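Local coordinates for protein Blo t 1 allergen (Blomia tropicalis, PDB 5JT8) that is a mite allergen of the papain-like cysteine protease family, here still carrying its propeptide, and probably cleaves peptide bonds in its mature form, at residues 108-113 against 237-242; 115-120 against 286-291; 250-255 against 281-286. All blocks are in the same frame, centred on the assembly; numbering follows the deposited sequence.

How the contacts relate
The three contacts run from the rim of the protease fold to its interior. Contact 3, about 5 Å between its centre and that of the chain, is wholly buried: six backbone hydrogen bonds pair two strands lined mainly with aliphatic groups. Contact 2 lengthens the same sheet, pairing the far part of strand 281-291 with strand 117-118. Val286 belongs to both; the chemistry turns mixed, with an indole, two glycines and exposed amides. Contact 1, the most peripheral, has no strand pairing and holds an irregular loop to helix 237-247 by stacked tyrosines, a leucine and one hydrogen bond to a carboxylate. That helix touches both others, Met241 meeting Trp288 and Val240 meeting Leu285.

Contact 1: residues 108-113 against 237-242; sequences NTYGSL and DEDVMY
Tyr110 and Tyr242 lie against each other as an offset stack, one face of each ring turned to the other, with centroids 4.2 Å apart and planes only 13° from parallel. The two side chains slide past one another in opposite directions, which brings the CB of each over the partner's ring. Tyr110 CB sits 3.5 Å from the centroid of the Tyr242 ring, and Tyr242 CB 3.9 Å from that of Tyr110, so a CH-pi contact flanks the stack at both ends. The edges are used as well. Leu113 CD2 reaches the rim of Tyr242 near the ring plane, 3.7 Å from Tyr242 CD1, while Asp239 OD1 lies at the edge of Tyr110.

That oxygen accepts a hydrogen bond of 2.7 Å from Tyr110 OH, which meets it nearly along its C-O axis, although the carboxylate plane is turned 66° from the ring. Tyr110 CG stands between its own backbone N and carbonyl carbon (chi1 52°), on the side of the helix. The other carboxylate oxygen, Asp239 OD2, accepts from Leu106 N, and this second bond should limit rotation of the group. Leu113 completes the apolar side: its CD1 approaches Met241 CB at 3.9 Å, and Glu238 O is close by.

Stacking, the leucine contact and one hydrogen bond to a buried carboxylate hold a segment without regular structure against the helix. In this papain-like fold the loop 108-113 follows helix 94-100, leads to strand 117-118 and lies on a helix that packs against the beta sheet: on its other side Val240 of helix 237-247 packs on Trp297 of strand 294-300 and Leu285 of strand 281-291, while Met241, shared with Leu113, also touches Trp297 and Trp288.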
loop_
_atom_site.group_PDB
_atom_site.type_symbol
_atom_site.label_atom_id
_atom_site.label_comp_id
_atom_site.label_asym_id
_atom_site.label_seq_id
_atom_site.Cartn_x
_atom_site.Cartn_y
_atom_site.Cartn_z
ATOM N N ASN A 108 -23.567 -11.573 10.295
ATOM C CA ASN A 108 -24.126 -10.263 9.949
ATOM C C ASN A 108 -24.952 -9.655 11.058
ATOM O O ASN A 108 -26.055 -9.148 10.821
ATOM C CB ASN A 108 -24.983 -10.374 8.680
ATOM C CG ASN A 108 -25.266 -9.020 8.040
ATOM O OD1 ASN A 108 -24.376 -8.170 7.936
ATOM N ND2 ASN A 108 -26.512 -8.812 7.615
ATOM N N THR A 109 -24.420 -9.690 12.270
ATOM C CA THR A 109 -25.211 -9.277 13.412
ATOM C C THR A 109 -24.624 -8.085 14.157
ATOM O O THR A 109 -25.107 -7.728 15.232
ATOM C CB THR A 109 -25.379 -10.434 14.389
ATOM O OG1 THR A 109 -24.088 -10.832 14.873
ATOM C CG2 THR A 109 -26.063 -11.622 13.695
ATOM N N TYR A 110 -23.588 -7.470 13.594
ATOM C CA TYR A 110 -23.029 -6.272 14.205
ATOM C C TYR A 110 -23.995 -5.108 13.966
ATOM O O TYR A 110 -24.629 -5.017 12.909
ATOM C CB TYR A 110 -21.612 -5.971 13.676
ATOM C CG TYR A 110 -21.446 -5.921 12.161
ATOM C CD1 TYR A 110 -21.648 -4.732 11.446
ATOM C CD2 TYR A 110 -21.064 -7.057 11.451
ATOM C CE1 TYR A 110 -21.485 -4.691 10.067
ATOM C CE2 TYR A 110 -20.905 -7.030 10.076
ATOM C CZ TYR A 110 -21.114 -5.850 9.389
ATOM O OH TYR A 110 -20.955 -5.847 8.022
ATOM N N GLY A 111 -24.126 -4.245 14.971
ATOM C CA GLY A 111 -25.208 -3.276 15.020
ATOM C C GLY A 111 -25.178 -2.233 13.923
ATOM O O GLY A 111 -25.496 -2.513 12.764
ATOM N N SER A 112 -24.810 -1.016 14.302
ATOM C CA SER A 112 -24.705 0.092 13.364
ATOM C C SER A 112 -23.275 0.599 13.378
ATOM O O SER A 112 -22.554 0.412 14.355
ATOM C CB SER A 112 -25.679 1.215 13.727
ATOM O OG SER A 112 -25.547 1.567 15.094
ATOM N N LEU A 113 -22.864 1.234 12.292
ATOM C CA LEU A 113 -21.502 1.728 12.185
ATOM C C LEU A 113 -21.485 3.250 12.280
ATOM O O LEU A 113 -22.372 3.913 11.751
ATOM C CB LEU A 113 -20.865 1.267 10.870
ATOM C CG LEU A 113 -20.733 -0.251 10.705
ATOM C CD1 LEU A 113 -20.385 -0.661 9.276
ATOM C CD2 LEU A 113 -19.699 -0.784 11.679
ATOM N N ASP A 237 -18.587 -3.117 1.848
ATOM C CA ASP A 237 -17.983 -1.994 2.562
ATOM C C ASP A 237 -18.193 -2.162 4.065
ATOM O O ASP A 237 -17.298 -1.936 4.871
ATOM C CB ASP A 237 -18.601 -0.658 2.092
ATOM C CG ASP A 237 -18.150 -0.249 0.690
ATOM O OD1 ASP A 237 -17.297 -0.950 0.088
ATOM O OD2 ASP A 237 -18.630 0.803 0.197
ATOM N N GLU A 238 -19.416 -2.536 4.420
ATOM C CA GLU A 238 -19.815 -2.735 5.805
ATOM C C GLU A 238 -18.936 -3.770 6.542
ATOM O O GLU A 238 -18.500 -3.517 7.670
ATOM C CB GLU A 238 -21.295 -3.161 5.870
ATOM C CG GLU A 238 -22.298 -2.096 5.436
ATOM C CD GLU A 238 -22.117 -1.613 3.980
ATOM O OE1 GLU A 238 -22.053 -2.449 3.030
ATOM O OE2 GLU A 238 -22.037 -0.376 3.796
ATOM N N ASP A 239 -18.708 -4.925 5.929
ATOM C CA ASP A 239 -17.803 -5.920 6.518
ATOM C C ASP A 239 -16.425 -5.301 6.746
ATOM O O ASP A 239 -15.829 -5.436 7.819
ATOM C CB ASP A 239 -17.673 -7.169 5.621
ATOM C CG ASP A 239 -18.850 -8.110 5.759
ATOM O OD1 ASP A 239 -19.796 -7.728 6.456
ATOM O OD2 ASP A 239 -18.848 -9.219 5.164
ATOM N N VAL A 240 -15.931 -4.611 5.723
ATOM C CA VAL A 240 -14.604 -4.014 5.788
ATOM C C VAL A 240 -14.548 -2.983 6.902
ATOM O O VAL A 240 -13.637 -3.030 7.718
ATOM C CB VAL A 240 -14.197 -3.378 4.451
ATOM C CG1 VAL A 240 -12.872 -2.659 4.603
ATOM C CG2 VAL A 240 -14.082 -4.470 3.387
ATOM N N MET A 241 -15.535 -2.085 6.958
ATOM C CA MET A 241 -15.599 -1.055 8.007
ATOM C C MET A 241 -15.674 -1.672 9.394
ATOM O O MET A 241 -14.992 -1.241 10.329
ATOM C CB MET A 241 -16.815 -0.117 7.819
ATOM C CG MET A 241 -16.791 0.720 6.536
ATOM S SD MET A 241 -18.444 1.273 5.994
ATOM C CE MET A 241 -18.820 2.449 7.257
ATOM N N TYR A 242 -16.534 -2.666 9.545
ATOM C CA TYR A 242 -16.584 -3.367 10.813
ATOM C C TYR A 242 -15.253 -4.058 11.188
ATOM O O TYR A 242 -14.826 -4.028 12.353
ATOM C CB TYR A 242 -17.696 -4.398 10.797
ATOM C CG TYR A 242 -17.955 -4.861 12.186
ATOM C CD1 TYR A 242 -18.591 -4.027 13.100
ATOM C CD2 TYR A 242 -17.493 -6.095 12.621
ATOM C CE1 TYR A 242 -18.795 -4.429 14.404
ATOM C CE2 TYR A 242 -17.697 -6.514 13.909
ATOM C CZ TYR A 242 -18.354 -5.685 14.796
ATOM O OH TYR A 242 -18.561 -6.108 16.085
#

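Contact 2: residues 115-120 against 286-291; sequences QNFDWR and VGWGTV
Phe117 and Trp288 form an antiparallel hydrogen-bonded pair, and their side chains project from the same face of the papain-like domain's sheet, which strand 117-118 joins through strand 281-291. Phe117 N donates to Trp288 O almost straight (178°), and Trp288 N returns a bond of 2.7 Å to Phe117 O. Over the indole, Phe117 CB lies 3.4 Å from the centroid of the six-membered ring in CH-pi contact; the phenyl ring is nearly parallel but slid aside. At the indole's edge stands Gln115 O, 3.1 Å from Trp288 CD1, while NE1 donates to Pro114 O.

The next pair, Asp118 and Gly287, is non-hydrogen-bonded, with CA atoms 4.5 Å apart. Gly287 CA comes to 3.1 Å of Phe117 O, at backbone angles (161°/-164°) where a CB would run into Phe117 O and the preceding carbonyl, so this approach depends on the missing side chain. Trp119 N bonds to Val286 O, closing one end of the pairing; at the other, Asn116 OD1 accepts from Thr290 N at 3.1 Å, a side-chain amide extending the ladder.

Further out, Asp118 serves as N-cap of the short helix 119-122, receiving Arg120 N on OD1 from above its carboxylate plane. Arg120 also grips it side-on through NE and NH2 (NH2 to OD2 2.8 Å), and makes a cation-pi contact with Tyr312 as NH2 bonds to Tyr314 OH. Trp119 NE1 reaches Ile244 O on helix 237-247. These donors probably stabilise the negative charge of buried Asp118; salt bridge, cap and strand pairing together probably hold the turn into the weakly bonded helix.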
loop_
_atom_site.group_PDB
_atom_site.type_symbol
_atom_site.label_atom_id
_atom_site.label_comp_id
_atom_site.label_asym_id
_atom_site.label_seq_id
_atom_site.Cartn_x
_atom_site.Cartn_y
_atom_site.Cartn_z
ATOM N N GLN A 115 -20.606 7.008 11.353
ATOM C CA GLN A 115 -20.444 7.629 10.044
ATOM C C GLN A 115 -18.965 7.871 9.748
ATOM O O GLN A 115 -18.526 7.710 8.612
ATOM C CB GLN A 115 -21.228 8.954 9.959
ATOM C CG GLN A 115 -21.132 9.624 8.578
ATOM C CD GLN A 115 -22.098 10.798 8.385
ATOM O OE1 GLN A 115 -22.038 11.794 9.108
ATOM N NE2 GLN A 115 -22.978 10.686 7.390
ATOM N N ASN A 116 -18.200 8.261 10.765
ATOM C CA ASN A 116 -16.762 8.501 10.596
ATOM C C ASN A 116 -15.945 7.678 11.564
ATOM O O ASN A 116 -16.309 7.521 12.725
ATOM C CB ASN A 116 -16.408 9.983 10.796
ATOM C CG ASN A 116 -17.179 10.899 9.874
ATOM O OD1 ASN A 116 -16.894 10.986 8.679
ATOM N ND2 ASN A 116 -18.158 11.596 10.427
ATOM N N PHE A 117 -14.822 7.171 11.089
ATOM C CA PHE A 117 -13.908 6.417 11.925
ATOM C C PHE A 117 -12.512 6.593 11.326
ATOM O O PHE A 117 -12.312 6.374 10.142
ATOM C CB PHE A 117 -14.318 4.939 11.988
ATOM C CG PHE A 117 -13.576 4.139 13.025
ATOM C CD1 PHE A 117 -12.315 3.625 12.760
ATOM C CD2 PHE A 117 -14.146 3.892 14.268
ATOM C CE1 PHE A 117 -11.630 2.883 13.717
ATOM C CE2 PHE A 117 -13.467 3.155 15.229
ATOM C CZ PHE A 117 -12.210 2.648 14.952
ATOM N N ASP A 118 -11.556 7.009 12.144
ATOM C CA ASP A 118 -10.216 7.316 11.661
ATOM C C ASP A 118 -9.191 6.864 12.708
ATOM O O ASP A 118 -9.037 7.514 13.736
ATOM C CB ASP A 118 -10.098 8.828 11.376
ATOM C CG ASP A 118 -8.824 9.204 10.626
ATOM O OD1 ASP A 118 -7.907 8.368 10.530
ATOM O OD2 ASP A 118 -8.743 10.342 10.131
ATOM N N TRP A 119 -8.500 5.751 12.464
ATOM C CA TRP A 119 -7.486 5.297 13.416
ATOM C C TRP A 119 -6.389 6.346 13.657
ATOM O O TRP A 119 -5.770 6.354 14.723
ATOM C CB TRP A 119 -6.853 3.980 12.961
ATOM C CG TRP A 119 -7.652 2.789 13.335
ATOM C CD1 TRP A 119 -8.282 1.916 12.479
ATOM C CD2 TRP A 119 -7.927 2.316 14.661
ATOM N NE1 TRP A 119 -8.926 0.937 13.195
ATOM C CE2 TRP A 119 -8.727 1.158 14.535
ATOM C CE3 TRP A 119 -7.593 2.773 15.946
ATOM C CZ2 TRP A 119 -9.183 0.435 15.637
ATOM C CZ3 TRP A 119 -8.053 2.064 17.046
ATOM C CH2 TRP A 119 -8.849 0.906 16.885
ATOM N N ARG A 120 -6.165 7.248 12.700
ATOM C CA ARG A 120 -5.185 8.327 12.906
ATOM C C ARG A 120 -5.540 9.225 14.097
ATOM O O ARG A 120 -4.677 9.912 14.652
ATOM C CB ARG A 120 -5.061 9.209 11.666
ATOM C CG ARG A 120 -4.572 8.519 10.403
ATOM C CD ARG A 120 -4.585 9.503 9.229
ATOM N NE ARG A 120 -5.940 9.973 8.948
ATOM C CZ ARG A 120 -6.271 10.778 7.942
ATOM N NH1 ARG A 120 -5.338 11.211 7.103
ATOM N NH2 ARG A 120 -7.543 11.147 7.768
ATOM N N VAL A 286 -7.207 2.806 6.986
ATOM C CA VAL A 286 -7.141 3.161 8.388
ATOM C C VAL A 286 -8.453 3.756 8.864
ATOM O O VAL A 286 -8.578 4.133 10.017
ATOM C CB VAL A 286 -6.012 4.165 8.684
ATOM C CG1 VAL A 286 -4.638 3.558 8.365
ATOM C CG2 VAL A 286 -6.241 5.467 7.945
ATOM N N GLY A 287 -9.428 3.846 7.968
ATOM C CA GLY A 287 -10.734 4.351 8.347
ATOM C C GLY A 287 -11.621 4.820 7.213
ATOM O O GLY A 287 -11.381 4.535 6.038
ATOM N N TRP A 288 -12.655 5.562 7.575
ATOM C CA TRP A 288 -13.609 6.047 6.599
ATOM C C TRP A 288 -14.299 7.275 7.117
ATOM O O TRP A 288 -14.243 7.575 8.311
ATOM C CB TRP A 288 -14.641 4.973 6.282
ATOM C CG TRP A 288 -15.570 4.708 7.432
ATOM C CD1 TRP A 288 -16.734 5.359 7.708
ATOM C CD2 TRP A 288 -15.405 3.728 8.461
ATOM N NE1 TRP A 288 -17.314 4.840 8.844
ATOM C CE2 TRP A 288 -16.524 3.831 9.320
ATOM C CE3 TRP A 288 -14.435 2.759 8.731
ATOM C CZ2 TRP A 288 -16.699 2.999 10.424
ATOM C CZ3 TRP A 288 -14.604 1.941 9.832
ATOM C CH2 TRP A 288 -15.729 2.072 10.668
ATOM N N GLY A 289 -14.974 7.969 6.210
ATOM C CA GLY A 289 -15.685 9.172 6.543
ATOM C C GLY A 289 -16.618 9.564 5.422
ATOM O O GLY A 289 -16.688 8.889 4.395
ATOM N N THR A 290 -17.338 10.657 5.642
ATOM C CA THR A 290 -18.258 11.230 4.675
ATOM C C THR A 290 -18.020 12.712 4.607
ATOM O O THR A 290 -18.052 13.380 5.634
ATOM C CB THR A 290 -19.735 11.000 5.059
ATOM O OG1 THR A 290 -19.988 9.600 5.203
ATOM C CG2 THR A 290 -20.656 11.577 3.993
ATOM N N VAL A 291 -17.789 13.244 3.411
ATOM C CA VAL A 291 -17.669 14.687 3.269
ATOM C C VAL A 291 -18.697 15.187 2.257
ATOM O O VAL A 291 -18.643 14.863 1.073
ATOM C CB VAL A 291 -16.227 15.129 2.880
ATOM C CG1 VAL A 291 -15.696 14.361 1.685
ATOM C CG2 VAL A 291 -16.164 16.648 2.650
HETATM O O HOH W 1 -19.231 7.455 6.045
#

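Contact 3: residues 250-255 against 281-286; sequences VVIYMH and HAVILV
Strands 250-254 and 281-286 run antiparallel with a marked twist, 136° between their directions, and three hydrogen-bonded pairs join them: Val250 with Leu285, Ile252 with Val283 and Met254 with His281. Each pair contributes two bonds, the shortest being Met254 N to His281 O at 2.8 Å. On the face carrying these residues, Ile252 is the central piece. Its CG1, placed between the backbone N and carbonyl carbon (chi1 62°), presses on Val283 CG2 at 3.5 Å, tighter than usual for two carbons. The other branch, CG2, turns to Leu285 CD1 at 3.6 Å, the two side chains crossing at about a right angle. Val250 CG2 lies against Leu285 CB, and Met254 CG meets Val283 CG2 at the other end.

This ladder belongs to the sheet of the R domain in the papain fold, whose neighbouring strand 294-300 brings Ile299 onto Val283 and Leu285. His281 starts the long strand beside Met254, the two side chains pointing the same way with Met254 SD 4.0 Å from His281 CB. His281 NE2 is hydrogen-bonded to Asn301 OD1, and the imidazole stacks on Trp303, consistent with the histidine-asparagine pair of papain-like active sites.

The face of Val251, Tyr253, Ala282 and Ile284 looks toward helix 139-154, where Ala141 touches Val251, Ala282 and Ile284. In one of its two modelled conformations, Tyr253 lays its ring over Ala282, whose CB is 3.8 Å from the centroid and 16° off the normal. In that conformation its OH is hydrogen-bonded to Gly185 O and Ser187 N.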
loop_
_atom_site.group_PDB
_atom_site.type_symbol
_atom_site.label_atom_id
_atom_site.label_comp_id
_atom_site.label_asym_id
_atom_site.label_seq_id
_atom_site.Cartn_x
_atom_site.Cartn_y
_atom_site.Cartn_z
ATOM N N VAL A 250 -6.327 -2.366 8.108
ATOM C CA VAL A 250 -6.281 -3.574 7.300
ATOM C C VAL A 250 -5.479 -3.356 6.016
ATOM O O VAL A 250 -5.432 -2.245 5.490
ATOM C CB VAL A 250 -7.707 -4.053 6.947
ATOM C CG1 VAL A 250 -8.492 -4.369 8.237
ATOM C CG2 VAL A 250 -8.440 -3.015 6.109
ATOM N N VAL A 251 -4.825 -4.413 5.546
ATOM C CA VAL A 251 -4.174 -4.416 4.235
ATOM C C VAL A 251 -5.233 -4.604 3.172
ATOM O O VAL A 251 -6.137 -5.428 3.333
ATOM C CB VAL A 251 -3.134 -5.553 4.089
ATOM C CG1 VAL A 251 -2.530 -5.559 2.678
ATOM C CG2 VAL A 251 -2.052 -5.427 5.131
ATOM N N ILE A 252 -5.139 -3.825 2.101
ATOM C CA ILE A 252 -5.930 -4.064 0.904
ATOM C C ILE A 252 -5.016 -4.108 -0.319
ATOM O O ILE A 252 -3.917 -3.573 -0.315
ATOM C CB ILE A 252 -7.013 -2.974 0.669
ATOM C CG1 ILE A 252 -6.355 -1.608 0.470
ATOM C CG2 ILE A 252 -7.991 -2.896 1.835
ATOM C CD1 ILE A 252 -7.266 -0.576 -0.188
ATOM N N TYR A 253 -5.479 -4.776 -1.362
ATOM C CA TYR A 253 -4.783 -4.791 -2.638
ATOM C C TYR A 253 -5.618 -4.083 -3.668
ATOM O O TYR A 253 -6.803 -4.378 -3.816
ATOM C CB TYR A 253 -4.501 -6.209 -3.094
ATOM C CG TYR A 253 -3.186 -6.731 -2.605
ATOM C CD1 TYR A 253 -3.032 -7.127 -1.291
ATOM C CD2 TYR A 253 -2.091 -6.815 -3.456
ATOM C CE1 TYR A 253 -1.835 -7.606 -0.838
ATOM C CE2 TYR A 253 -0.879 -7.298 -3.006
ATOM C CZ TYR A 253 -0.757 -7.694 -1.690
ATOM O OH TYR A 253 0.440 -8.176 -1.216
ATOM N N MET A 254 -5.013 -3.140 -4.374
ATOM C CA MET A 254 -5.775 -2.375 -5.328
ATOM C C MET A 254 -4.969 -2.022 -6.575
ATOM O O MET A 254 -3.859 -2.509 -6.782
ATOM C CB MET A 254 -6.341 -1.119 -4.647
ATOM C CG MET A 254 -5.417 -0.479 -3.648
ATOM S SD MET A 254 -4.211 0.529 -4.509
ATOM C CE MET A 254 -5.326 1.568 -5.461
ATOM N N HIS A 255 -5.562 -1.192 -7.423
ATOM C CA HIS A 255 -4.969 -0.855 -8.700
ATOM C C HIS A 255 -4.148 0.435 -8.556
ATOM O O HIS A 255 -4.590 1.517 -8.945
ATOM C CB HIS A 255 -6.068 -0.717 -9.771
ATOM C CG HIS A 255 -5.541 -0.660 -11.171
ATOM N ND1 HIS A 255 -6.351 -0.802 -12.278
ATOM C CD2 HIS A 255 -4.282 -0.493 -11.644
ATOM C CE1 HIS A 255 -5.614 -0.723 -13.372
ATOM N NE2 HIS A 255 -4.357 -0.530 -13.015
ATOM N N HIS A 281 -1.004 -3.166 -6.279
ATOM C CA HIS A 281 -0.443 -2.370 -5.197
ATOM C C HIS A 281 -1.118 -2.694 -3.882
ATOM O O HIS A 281 -2.342 -2.749 -3.816
ATOM C CB HIS A 281 -0.597 -0.896 -5.523
ATOM C CG HIS A 281 0.108 0.021 -4.576
ATOM N ND1 HIS A 281 1.388 -0.211 -4.122
ATOM C CD2 HIS A 281 -0.274 1.204 -4.037
ATOM C CE1 HIS A 281 1.752 0.774 -3.322
ATOM N NE2 HIS A 281 0.765 1.648 -3.260
ATOM N N ALA A 282 -0.319 -2.908 -2.840
ATOM C CA ALA A 282 -0.847 -3.125 -1.493
ATOM C C ALA A 282 -0.768 -1.847 -0.671
ATOM O O ALA A 282 0.255 -1.186 -0.674
ATOM C CB ALA A 282 -0.089 -4.229 -0.787
ATOM N N VAL A 283 -1.848 -1.511 0.030
ATOM C CA VAL A 283 -1.851 -0.358 0.938
ATOM C C VAL A 283 -2.689 -0.700 2.167
ATOM O O VAL A 283 -3.086 -1.852 2.333
ATOM C CB VAL A 283 -2.402 0.913 0.273
ATOM C CG1 VAL A 283 -1.488 1.380 -0.864
ATOM C CG2 VAL A 283 -3.844 0.685 -0.237
ATOM N N ILE A 284 -2.978 0.300 2.994
ATOM C CA ILE A 284 -3.697 0.105 4.252
ATOM C C ILE A 284 -4.927 1.007 4.346
ATOM O O ILE A 284 -4.845 2.199 4.057
ATOM C CB ILE A 284 -2.760 0.399 5.468
ATOM C CG1 ILE A 284 -1.562 -0.570 5.473
ATOM C CG2 ILE A 284 -3.509 0.341 6.791
ATOM C CD1 ILE A 284 -0.437 -0.124 6.428
ATOM N N LEU A 285 -6.062 0.438 4.745
ATOM C CA LEU A 285 -7.219 1.241 5.134
ATOM C C LEU A 285 -7.123 1.534 6.616
ATOM O O LEU A 285 -6.959 0.618 7.420
ATOM C CB LEU A 285 -8.533 0.522 4.828
ATOM C CG LEU A 285 -8.916 0.238 3.375
ATOM C CD1 LEU A 285 -10.229 -0.550 3.316
ATOM C CD2 LEU A 285 -9.043 1.563 2.627
ATOM N N VAL A 286 -7.207 2.806 6.986
ATOM C CA VAL A 286 -7.141 3.161 8.388
ATOM C C VAL A 286 -8.453 3.756 8.864
ATOM O O VAL A 286 -8.578 4.133 10.017
ATOM C CB VAL A 286 -6.012 4.165 8.684
ATOM C CG1 VAL A 286 -4.638 3.558 8.365
ATOM C CG2 VAL A 286 -6.241 5.467 7.945
#